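Local coordinates for protein cellulose 1,4-beta-cellobiosidase (Thermobifida fusca, PDB 4JJJ) that probably hydrolyses cellulose as a 1,4-beta-cellobiosidase, this chain being the glycoside hydrolase family 48 domain of a longer protein, at residues H147-V152 / P169-Y175; H197-Y203 / W568-P573. The protein carries 1 engineered substitution. All coordinates share one frame. Residue numbers count along the deposited sequence, not the author numbering.

Contact 1 lies deep in the domain and contact 2 nearer its surface, with centres about 18 Å apart and nearest atoms about 8 Å apart, so the two do not touch. Contact 1 joins the two inner strands of a four-stranded antiparallel sheet and buries apolar side chains, with a polar and aromatic end that meets glucose. Contact 2 brings together parts of the chain far apart in sequence, a glycine-rich turn and a two-residue strand, mainly through backbone hydrogen bonds, and carries an iron ion on its solvent side. The sheet itself relates them: Tyr203 of contact 2 packs on strand 189-190, the neighbour of strand 170-173 in contact 1.

Contact 1 of 2, residues H147-V152 / P169-Y175; sequences HWLLDV and PAYINTY. With BGC (beta-D-glucopyranose), chain D; BGC (beta-D-glucopyranose), chain B.
Strands 149-151 and 170-173 run antiparallel but twisted; the axes of these short segments approach to 4.7 Å, with directions 126° apart. Pro169 begins the pairing, its CB 3.7 Å from Leu150 CD1. Ala170 makes a hydrogen-bonded pair with Asp151 (CA-CA 4.9 Å), Asp151 N to Ala170 O being 2.9 Å and Ala170 N to Asp151 O 3.0 Å; the Asp151 carboxylate accepts from Val155 N and Tyr156 N. Tyr171 (chi1 m) faces Leu150 (chi1 m, chi2 t) in a non-hydrogen-bonded pair, CA-CA 4.8 Å, and Leu150 CD2 sits over the tyrosine ring in a CH-pi contact, 3.9 Å from its centroid. At Ile172 the ladder fades: its N donates only weakly to Leu149 O (3.4 Å), while its O accepts a hydrogen bond from His147 NE2 (2.7 Å; His147 chi1 t). Trp148 leaves the extended conformation (phi/psi -83/-26), its chi1 at 92°. Ile172 CD1 meets Leu149 CD2 at 3.8 Å. Asn173 (chi1 t) accepts from Trp148 NE1 at OD1 (2.9 Å); that same OD1 also accepts a hydrogen bond from glucose O2 of chain B (2.9 Å), while ND2 donates to its O3 (2.9 Å). Thr174 OG1 lies 3.7 Å from Trp148 CZ2. Tyr175 CE2 approaches Trp148 CH2 at 3.8 Å, and Tyr175 OH binds Ala41 O. Glucose C6 of chain D lies over the indole, 3.5 Å from Trp148 CG. Thus strand pairing and apolar side chains give way to a sugar-binding end, where one amide fixes the indole and reads two hydroxyls, and the tryptophan face supplies a carbohydrate platform in the glycan pocket.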
loop_
_atom_site.group_PDB
_atom_site.type_symbol
_atom_site.label_atom_id
_atom_site.label_comp_id
_atom_site.label_asym_id
_atom_site.label_seq_id
_atom_site.Cartn_x
_atom_site.Cartn_y
_atom_site.Cartn_z
ATOM N N HIS A 147 3.108 -9.989 3.798
ATOM C CA HIS A 147 1.680 -10.011 3.531
ATOM C C HIS A 147 1.070 -8.681 3.986
ATOM O O HIS A 147 1.605 -7.993 4.844
ATOM C CB HIS A 147 1.028 -11.179 4.238
ATOM C CG HIS A 147 -0.462 -11.214 4.117
ATOM N ND1 HIS A 147 -1.119 -11.407 2.935
ATOM C CD2 HIS A 147 -1.434 -11.002 5.045
ATOM C CE1 HIS A 147 -2.412 -11.342 3.109
ATOM N NE2 HIS A 147 -2.646 -11.118 4.385
ATOM N N TRP A 148 -0.058 -8.275 3.388
ATOM C CA TRP A 148 -0.459 -6.882 3.576
ATOM C C TRP A 148 -1.215 -6.564 4.861
ATOM O O TRP A 148 -1.230 -5.385 5.245
ATOM C CB TRP A 148 -1.246 -6.367 2.347
ATOM C CG TRP A 148 -2.745 -6.501 2.412
ATOM C CD1 TRP A 148 -3.537 -7.604 2.109
ATOM C CD2 TRP A 148 -3.679 -5.462 2.793
ATOM N NE1 TRP A 148 -4.834 -7.271 2.286
ATOM C CE2 TRP A 148 -4.975 -5.997 2.719
ATOM C CE3 TRP A 148 -3.531 -4.133 3.220
ATOM C CZ2 TRP A 148 -6.105 -5.223 2.973
ATOM C CZ3 TRP A 148 -4.675 -3.357 3.476
ATOM C CH2 TRP A 148 -5.951 -3.913 3.345
ATOM N N LEU A 149 -1.890 -7.538 5.416
ATOM C CA LEU A 149 -2.935 -7.272 6.462
ATOM C C LEU A 149 -2.921 -8.373 7.509
ATOM O O LEU A 149 -2.947 -9.618 7.217
ATOM C CB LEU A 149 -4.345 -7.324 5.874
ATOM C CG LEU A 149 -5.490 -6.793 6.707
ATOM C CD1 LEU A 149 -5.392 -5.338 7.055
ATOM C CD2 LEU A 149 -6.761 -7.203 6.025
ATOM N N LEU A 150 -2.804 -7.928 8.775
ATOM C CA LEU A 150 -2.943 -8.781 9.980
ATOM C C LEU A 150 -4.071 -8.307 10.827
ATOM O O LEU A 150 -4.458 -7.130 10.789
ATOM C CB LEU A 150 -1.699 -8.751 10.833
ATOM C CG LEU A 150 -0.379 -9.211 10.178
ATOM C CD1 LEU A 150 0.771 -8.885 11.119
ATOM C CD2 LEU A 150 -0.384 -10.699 9.869
ATOM N N ASP A 151 -4.589 -9.213 11.653
ATOM C CA ASP A 151 -5.526 -8.889 12.706
ATOM C C ASP A 151 -4.784 -9.014 14.045
ATOM O O ASP A 151 -4.598 -10.110 14.480
ATOM C CB ASP A 151 -6.717 -9.818 12.634
ATOM C CG ASP A 151 -7.764 -9.557 13.671
ATOM O OD1 ASP A 151 -7.659 -8.622 14.516
ATOM O OD2 ASP A 151 -8.891 -10.195 13.547
ATOM N N VAL A 152 -4.297 -7.898 14.558
ATOM C CA VAL A 152 -3.344 -7.911 15.700
ATOM C C VAL A 152 -3.981 -8.402 17.043
ATOM O O VAL A 152 -3.351 -9.147 17.733
ATOM C CB VAL A 152 -2.713 -6.523 15.844
ATOM C CG1 VAL A 152 -1.630 -6.601 16.979
ATOM C CG2 VAL A 152 -2.024 -6.097 14.580
ATOM N N PRO A 169 -0.616 -12.186 15.736
ATOM C CA PRO A 169 -1.539 -11.621 14.817
ATOM C C PRO A 169 -2.023 -12.614 13.752
ATOM O O PRO A 169 -1.172 -13.392 13.227
ATOM C CB PRO A 169 -0.683 -10.500 14.158
ATOM C CG PRO A 169 0.363 -10.109 15.195
ATOM C CD PRO A 169 0.671 -11.444 15.770
ATOM N N ALA A 170 -3.302 -12.594 13.367
ATOM C CA ALA A 170 -3.786 -13.497 12.327
ATOM C C ALA A 170 -3.511 -12.973 10.911
ATOM O O ALA A 170 -3.754 -11.773 10.672
ATOM C CB ALA A 170 -5.241 -13.761 12.483
ATOM N N TYR A 171 -3.142 -13.843 9.993
ATOM C CA TYR A 171 -3.042 -13.418 8.567
ATOM C C TYR A 171 -4.394 -13.459 7.984
ATOM O O TYR A 171 -5.028 -14.514 7.942
ATOM C CB TYR A 171 -2.093 -14.400 7.820
ATOM C CG TYR A 171 -0.640 -14.238 8.084
ATOM C CD1 TYR A 171 0.013 -14.966 9.112
ATOM C CD2 TYR A 171 0.174 -13.423 7.296
ATOM C CE1 TYR A 171 1.400 -14.824 9.321
ATOM C CE2 TYR A 171 1.531 -13.279 7.509
ATOM C CZ TYR A 171 2.166 -13.991 8.527
ATOM O OH TYR A 171 3.552 -13.865 8.717
ATOM N N ILE A 172 -4.911 -12.322 7.483
ATOM C CA ILE A 172 -6.223 -12.232 6.965
ATOM C C ILE A 172 -6.209 -11.448 5.646
ATOM O O ILE A 172 -5.204 -10.805 5.298
ATOM C CB ILE A 172 -7.173 -11.487 7.961
ATOM C CG1 ILE A 172 -6.648 -10.155 8.446
ATOM C CG2 ILE A 172 -7.376 -12.418 9.174
ATOM C CD1 ILE A 172 -7.780 -9.282 8.975
ATOM N N ASN A 173 -7.312 -11.448 4.934
ATOM C CA ASN A 173 -7.457 -10.657 3.731
ATOM C C ASN A 173 -8.903 -10.255 3.606
ATOM O O ASN A 173 -9.774 -10.768 4.346
ATOM C CB ASN A 173 -6.907 -11.406 2.508
ATOM C CG ASN A 173 -6.673 -10.562 1.324
ATOM O OD1 ASN A 173 -6.568 -9.347 1.357
ATOM N ND2 ASN A 173 -6.564 -11.255 0.186
ATOM N N THR A 174 -9.148 -9.269 2.783
ATOM C CA THR A 174 -10.479 -8.683 2.589
ATOM C C THR A 174 -10.739 -8.574 1.068
ATOM O O THR A 174 -11.469 -9.390 0.520
ATOM C CB THR A 174 -10.597 -7.357 3.286
ATOM O OG1 THR A 174 -9.539 -6.488 2.784
ATOM C CG2 THR A 174 -10.501 -7.480 4.823
ATOM N N TYR A 175 -10.146 -7.611 0.375
ATOM C CA TYR A 175 -10.428 -7.437 -1.055
ATOM C C TYR A 175 -10.189 -8.678 -1.856
ATOM O O TYR A 175 -9.104 -9.260 -1.839
ATOM C CB TYR A 175 -9.553 -6.261 -1.585
ATOM C CG TYR A 175 -9.718 -5.018 -0.795
ATOM C CD1 TYR A 175 -10.794 -4.230 -0.964
ATOM C CD2 TYR A 175 -8.754 -4.670 0.119
ATOM C CE1 TYR A 175 -11.024 -3.125 -0.131
ATOM C CE2 TYR A 175 -8.919 -3.572 0.959
ATOM C CZ TYR A 175 -10.012 -2.770 0.801
ATOM O OH TYR A 175 -10.279 -1.620 1.528
HETATM C C2 BGC D . -4.957 -2.280 -1.169
HETATM C C3 BGC D . -5.725 -3.577 -1.428
HETATM C C4 BGC D . -4.747 -4.665 -1.731
HETATM C C5 BGC D . -3.686 -4.859 -0.681
HETATM C C6 BGC D . -2.664 -5.944 -1.002
HETATM C C1 BGC D . -3.858 -2.579 -0.191
HETATM O O1 BGC D . -3.060 -1.400 0.001
HETATM O O2 BGC D . -5.794 -1.199 -0.701
HETATM O O3 BGC D . -6.560 -3.334 -2.588
HETATM O O4 BGC D . -5.591 -5.866 -1.634
HETATM O O5 BGC D . -2.976 -3.614 -0.568
HETATM O O6 BGC D . -2.063 -5.644 -2.295
HETATM C C2 BGC B . -5.757 -8.279 -2.049
HETATM C C3 BGC B . -5.619 -9.290 -3.129
HETATM C C4 BGC B . -6.394 -8.919 -4.405
HETATM C C5 BGC B . -5.986 -7.461 -4.738
HETATM C C6 BGC B . -6.690 -7.047 -6.023
HETATM C C1 BGC B . -5.380 -6.910 -2.588
HETATM O O2 BGC B . -4.980 -8.629 -0.932
HETATM O O3 BGC B . -6.015 -10.495 -2.581
HETATM O O4 BGC B . -5.954 -9.720 -5.536
HETATM O O5 BGC B . -6.218 -6.547 -3.670
HETATM O O6 BGC B . -8.062 -6.764 -5.680
#

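Contact 2 of 2, residues H197-Y203 / W568-P573; sequences HGGPNGY and WSGTMP. With FE (Fe (III) ion), chain L.
A single antiparallel bridge ties the loop 197-203 to the short strand 570-571. Gly198 and Thr571 form the hydrogen-bonded pair (CA-CA 4.9 Å): Gly198 N donates to Thr571 O at 2.9 Å, and Thr571 N returns to Gly198 O at 3.0 Å. Gly198 (phi/psi 87/-135) has backbone angles that call for glycine, and a CB on Gly570 would strike Gly198 O, which lies 3.1 Å from Gly570 CA. The loop closes in a type I turn from Gly199 to Gly202, with Gly199 N to Gly202 O at 2.8 Å and Gly202 N to Gly199 O at 2.9 Å. Against the turn, the Trp568 indole (chi1 t) presents its edge, CZ2 3.5 Å from Gly202 O, and its NE1 is satisfied by Asp205, whose carboxylate also holds Asn201 ND2. Tyr203 N binds Asp193, but Tyr203 OH is buried without a hydrogen-bonding partner; Met572 SD (chi1-chi3 all m) lies 3.3 Å from Tyr203 OH and 5.2 Å from the ring centroid, at the ring edge, a Met-aromatic contact. Pro573 CG packs over the His197 imidazole, 3.7 Å from its centroid. His197 NE2 coordinates iron at 2.2 Å; five waters complete the shell, and water 1 donates to Pro573 O (3.0 Å). The result is a glycine-rich turn docked on an antiparallel strand pair, where Gly570 bonds Ile578 through the backbone, bearing a peripheral octahedral iron site with one protein ligand.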
loop_
_atom_site.group_PDB
_atom_site.type_symbol
_atom_site.label_atom_id
_atom_site.label_comp_id
_atom_site.label_asym_id
_atom_site.label_seq_id
_atom_site.Cartn_x
_atom_site.Cartn_y
_atom_site.Cartn_z
ATOM N N HIS A 197 -13.901 -22.088 9.564
ATOM C CA HIS A 197 -14.923 -21.061 9.552
ATOM C C HIS A 197 -15.505 -20.775 8.171
ATOM O O HIS A 197 -15.010 -21.227 7.173
ATOM C CB HIS A 197 -14.325 -19.759 10.135
ATOM C CG HIS A 197 -13.692 -19.923 11.490
ATOM N ND1 HIS A 197 -12.331 -19.804 11.713
ATOM C CD2 HIS A 197 -14.259 -20.073 12.712
ATOM C CE1 HIS A 197 -12.087 -19.915 13.007
ATOM N NE2 HIS A 197 -13.237 -20.065 13.640
ATOM N N GLY A 198 -16.553 -19.946 8.091
ATOM C CA GLY A 198 -17.145 -19.663 6.843
ATOM C C GLY A 198 -18.221 -20.717 6.512
ATOM O O GLY A 198 -19.127 -21.001 7.376
ATOM N N GLY A 199 -18.195 -21.196 5.263
ATOM C CA GLY A 199 -19.140 -22.256 4.820
ATOM C C GLY A 199 -18.406 -23.560 4.746
ATOM O O GLY A 199 -17.320 -23.759 5.248
ATOM N N PRO A 200 -18.949 -24.535 4.032
ATOM C CA PRO A 200 -18.356 -25.815 3.986
ATOM C C PRO A 200 -17.012 -25.902 3.306
ATOM O O PRO A 200 -16.212 -26.790 3.600
ATOM C CB PRO A 200 -19.378 -26.666 3.233
ATOM C CG PRO A 200 -20.261 -25.755 2.641
ATOM C CD PRO A 200 -20.190 -24.417 3.269
ATOM N N ASN A 201 -16.763 -24.984 2.371
ATOM C CA ASN A 201 -15.484 -24.831 1.753
ATOM C C ASN A 201 -14.786 -23.541 2.271
ATOM O O ASN A 201 -14.112 -22.848 1.525
ATOM C CB ASN A 201 -15.678 -24.693 0.288
ATOM C CG ASN A 201 -16.382 -25.950 -0.321
ATOM O OD1 ASN A 201 -15.879 -27.082 -0.063
ATOM N ND2 ASN A 201 -17.430 -25.783 -1.073
ATOM N N GLY A 202 -14.995 -23.283 3.534
ATOM C CA GLY A 202 -14.411 -22.058 4.178
ATOM C C GLY A 202 -15.036 -20.865 3.482
ATOM O O GLY A 202 -16.271 -20.670 3.264
ATOM N N TYR A 203 -14.147 -19.940 3.055
ATOM C CA TYR A 203 -14.604 -18.787 2.343
ATOM C C TYR A 203 -14.297 -18.873 0.835
ATOM O O TYR A 203 -14.616 -17.977 0.096
ATOM C CB TYR A 203 -13.882 -17.531 2.890
ATOM C CG TYR A 203 -14.306 -17.175 4.333
ATOM C CD1 TYR A 203 -13.827 -17.913 5.402
ATOM C CD2 TYR A 203 -15.144 -16.068 4.575
ATOM C CE1 TYR A 203 -14.203 -17.589 6.673
ATOM C CE2 TYR A 203 -15.542 -15.741 5.851
ATOM C CZ TYR A 203 -15.040 -16.508 6.899
ATOM O OH TYR A 203 -15.368 -16.170 8.239
ATOM N N TRP A 568 -25.686 -19.121 -0.659
ATOM C CA TRP A 568 -24.474 -19.279 0.137
ATOM C C TRP A 568 -24.761 -18.986 1.569
ATOM O O TRP A 568 -25.427 -18.022 1.871
ATOM C CB TRP A 568 -23.354 -18.305 -0.316
ATOM C CG TRP A 568 -21.994 -18.737 0.021
ATOM C CD1 TRP A 568 -21.127 -19.418 -0.754
ATOM C CD2 TRP A 568 -21.301 -18.444 1.212
ATOM N NE1 TRP A 568 -19.940 -19.644 -0.108
ATOM C CE2 TRP A 568 -20.041 -19.075 1.134
ATOM C CE3 TRP A 568 -21.672 -17.793 2.414
ATOM C CZ2 TRP A 568 -19.118 -18.990 2.152
ATOM C CZ3 TRP A 568 -20.742 -17.783 3.436
ATOM C CH2 TRP A 568 -19.492 -18.352 3.269
ATOM N N SER A 569 -24.204 -19.796 2.425
ATOM C CA SER A 569 -24.434 -19.584 3.846
ATOM C C SER A 569 -23.191 -20.012 4.628
ATOM O O SER A 569 -22.542 -21.069 4.373
ATOM C CB SER A 569 -25.688 -20.392 4.235
ATOM O OG SER A 569 -25.956 -20.185 5.591
ATOM N N GLY A 570 -22.853 -19.251 5.669
ATOM C CA GLY A 570 -21.725 -19.536 6.478
ATOM C C GLY A 570 -21.736 -18.637 7.700
ATOM O O GLY A 570 -22.605 -17.738 7.808
ATOM N N THR A 571 -20.778 -18.832 8.574
ATOM C CA THR A 571 -20.685 -17.938 9.740
ATOM C C THR A 571 -19.215 -17.445 9.889
ATOM O O THR A 571 -18.266 -18.184 9.632
ATOM C CB THR A 571 -21.107 -18.637 11.037
ATOM O OG1 THR A 571 -20.358 -19.841 11.190
ATOM C CG2 THR A 571 -22.572 -18.888 10.986
ATOM N N MET A 572 -19.091 -16.241 10.452
ATOM C CA MET A 572 -17.813 -15.737 10.864
ATOM C C MET A 572 -17.438 -16.476 12.143
ATOM O O MET A 572 -18.316 -17.167 12.761
ATOM C CB MET A 572 -17.907 -14.220 11.124
ATOM C CG MET A 572 -18.359 -13.432 9.897
ATOM S SD MET A 572 -17.107 -13.343 8.562
ATOM C CE MET A 572 -15.870 -12.263 9.241
ATOM N N PRO A 573 -16.213 -16.298 12.635
ATOM C CA PRO A 573 -15.843 -16.955 13.891
ATOM C C PRO A 573 -16.693 -16.651 15.098
ATOM O O PRO A 573 -16.847 -17.533 15.953
ATOM C CB PRO A 573 -14.385 -16.523 14.088
ATOM C CG PRO A 573 -13.887 -16.368 12.679
ATOM C CD PRO A 573 -15.014 -15.819 11.894
HETATM FE FE FE L . -13.370 -20.562 15.763
HETATM O O HOH W 1 -15.314 -20.057 15.881
HETATM O O HOH W 2 -13.323 -21.011 17.750
HETATM O O HOH W 3 -12.655 -18.668 16.436
HETATM O O HOH W 4 -11.294 -21.585 15.860
HETATM O O HOH W 5 -14.189 -22.416 15.360
#